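Chitinase A (Pteris ryukyuensis, PDB 4RL3) probably hydrolyses the glycosidic bonds of chitin through this catalytic domain, a family 18 glycoside hydrolase of class III chitinase type. Local coordinates at residues A[94-99]-A[135-140]. Numbering follows the deposited sequence.
Sequences TSVSSW and VSCIGQ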
loop_
_atom_site.group_PDB
_atom_site.type_symbol
_atom_site.label_atom_id
_atom_site.label_comp_id
_atom_site.label_asym_id
_atom_site.label_seq_id
_atom_site.Cartn_x
_atom_site.Cartn_y
_atom_site.Cartn_z
ATOM N N THR A 94 -14.605 -7.186 17.529
ATOM C CA THR A 94 -15.516 -7.717 18.554
ATOM C C THR A 94 -15.091 -9.132 18.939
ATOM O O THR A 94 -15.030 -9.476 20.123
ATOM C CB THR A 94 -16.971 -7.723 18.029
ATOM O OG1 THR A 94 -17.368 -6.374 17.737
ATOM C CG2 THR A 94 -17.929 -8.335 19.056
ATOM N N SER A 95 -14.829 -9.935 17.911
ATOM C CA SER A 95 -14.207 -11.243 18.018
ATOM C C SER A 95 -13.442 -11.455 16.729
ATOM O O SER A 95 -13.748 -10.818 15.703
ATOM C CB SER A 95 -15.255 -12.347 18.180
ATOM O OG SER A 95 -16.015 -12.511 16.992
ATOM N N VAL A 96 -12.461 -12.342 16.764
ATOM C CA VAL A 96 -11.677 -12.638 15.569
ATOM C C VAL A 96 -12.597 -13.156 14.464
ATOM O O VAL A 96 -12.554 -12.682 13.334
ATOM C CB VAL A 96 -10.542 -13.640 15.856
ATOM C CG1 VAL A 96 -9.905 -14.133 14.565
ATOM C CG2 VAL A 96 -9.505 -13.011 16.764
ATOM N N SER A 97 -13.441 -14.126 14.796
ATOM C CA SER A 97 -14.263 -14.757 13.781
ATOM C C SER A 97 -15.251 -13.793 13.143
ATOM O O SER A 97 -15.479 -13.853 11.928
ATOM C CB SER A 97 -14.996 -15.980 14.339
ATOM O OG SER A 97 -15.935 -15.613 15.327
ATOM N N SER A 98 -15.843 -12.907 13.939
ATOM C CA SER A 98 -16.838 -11.977 13.400
ATOM C C SER A 98 -16.171 -10.888 12.561
ATOM O O SER A 98 -16.699 -10.502 11.510
ATOM C CB SER A 98 -17.741 -11.382 14.482
ATOM O OG SER A 98 -17.032 -10.601 15.421
ATOM N N TRP A 99 -15.011 -10.409 13.005
ATOM C CA TRP A 99 -14.272 -9.413 12.221
ATOM C C TRP A 99 -13.887 -10.023 10.860
ATOM O O TRP A 99 -14.105 -9.412 9.798
ATOM C CB TRP A 99 -13.031 -8.884 12.984
ATOM C CG TRP A 99 -12.397 -7.693 12.296
ATOM C CD1 TRP A 99 -12.617 -6.380 12.578
ATOM C CD2 TRP A 99 -11.480 -7.717 11.190
ATOM N NE1 TRP A 99 -11.909 -5.580 11.714
ATOM C CE2 TRP A 99 -11.199 -6.374 10.857
ATOM C CE3 TRP A 99 -10.864 -8.736 10.460
ATOM C CZ2 TRP A 99 -10.336 -6.025 9.820
ATOM C CZ3 TRP A 99 -10.004 -8.391 9.421
ATOM C CH2 TRP A 99 -9.739 -7.043 9.118
ATOM N N VAL A 135 -2.868 -10.227 13.998
ATOM C CA VAL A 135 -2.264 -11.132 13.040
ATOM C C VAL A 135 -3.267 -12.193 12.576
ATOM O O VAL A 135 -3.353 -12.505 11.389
ATOM C CB VAL A 135 -0.980 -11.777 13.622
ATOM C CG1 VAL A 135 -0.490 -12.922 12.755
ATOM C CG2 VAL A 135 0.113 -10.724 13.812
ATOM N N SER A 136 -4.024 -12.752 13.512
ATOM C CA SER A 136 -5.036 -13.736 13.165
ATOM C C SER A 136 -6.085 -13.158 12.210
ATOM O O SER A 136 -6.430 -13.775 11.213
ATOM C CB SER A 136 -5.725 -14.239 14.431
ATOM O OG SER A 136 -6.655 -15.264 14.115
ATOM N N CYS A 137 -6.577 -11.964 12.523
ATOM C CA CYS A 137 -7.593 -11.323 11.677
ATOM C C CYS A 137 -7.084 -11.112 10.251
ATOM O O CYS A 137 -7.743 -11.483 9.278
ATOM C CB CYS A 137 -8.007 -9.963 12.257
ATOM S SG CYS A 137 -9.104 -10.078 13.687
ATOM N N ILE A 138 -5.919 -10.502 10.127
ATOM C CA ILE A 138 -5.407 -10.145 8.808
ATOM C C ILE A 138 -4.936 -11.374 8.031
ATOM O O ILE A 138 -5.177 -11.482 6.821
ATOM C CB ILE A 138 -4.260 -9.117 8.905
ATOM C CG1 ILE A 138 -4.757 -7.811 9.539
ATOM C CG2 ILE A 138 -3.632 -8.858 7.539
ATOM C CD1 ILE A 138 -5.907 -7.145 8.827
ATOM N N GLY A 139 -4.254 -12.289 8.710
ATOM C CA GLY A 139 -3.785 -13.499 8.056
ATOM C C GLY A 139 -4.939 -14.306 7.489
ATOM O O GLY A 139 -4.892 -14.794 6.351
ATOM N N GLN A 140 -6.002 -14.435 8.270
ATOM C CA GLN A 140 -7.204 -15.143 7.805
ATOM C C GLN A 140 -7.879 -14.414 6.648
ATOM O O GLN A 140 -8.325 -15.034 5.699
ATOM C CB GLN A 140 -8.195 -15.311 8.949
ATOM C CG GLN A 140 -7.785 -16.345 9.969
ATOM C CD GLN A 140 -8.891 -16.578 10.980
ATOM O OE1 GLN A 140 -9.944 -17.114 10.636
ATOM N NE2 GLN A 140 -8.679 -16.156 12.219
#
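In the helix layer of this family 18 TIM-barrel domain, V96 and W99 on the first turn of helix 96-114 pack against S136, C137, I138 and Q140 of helix 131-147. C137 makes an oblique sulfur-aromatic contact with W99: its SG lies 4.7 Å from the centroid of the six-membered ring, 43° off the ring normal, while C137 CB touches W99 CE3 at 3.6 Å. With CG anti to the backbone N (chi1 -170°), the indole reaches toward helix 131-147, and W99 CH2 meets I138 CD1 at 3.8 Å. Toward the partly exposed side, V96 CG1 meets a polar pair, 3.3 Å from Q140 NE2 and 3.5 Å from S136 OG. Within that pair Q140 NE2 donates a somewhat bent hydrogen bond (2.9 Å, N-H...acceptor angle 140°) to S136 OG, close to the amide plane, which helps to set the turn of the amide beside the methyl. No hydrogen bond joins the two segments; the indole N-H of W99 instead bonds D37 OD2, outside them. S95 occupies the N-cap position of helix 96-114; F91 adjoins W99, C137 and I138, W99 also touches Y123 of barrel strand 118-123, and I138 packs on I121 of that strand and L169 of helix 163-173.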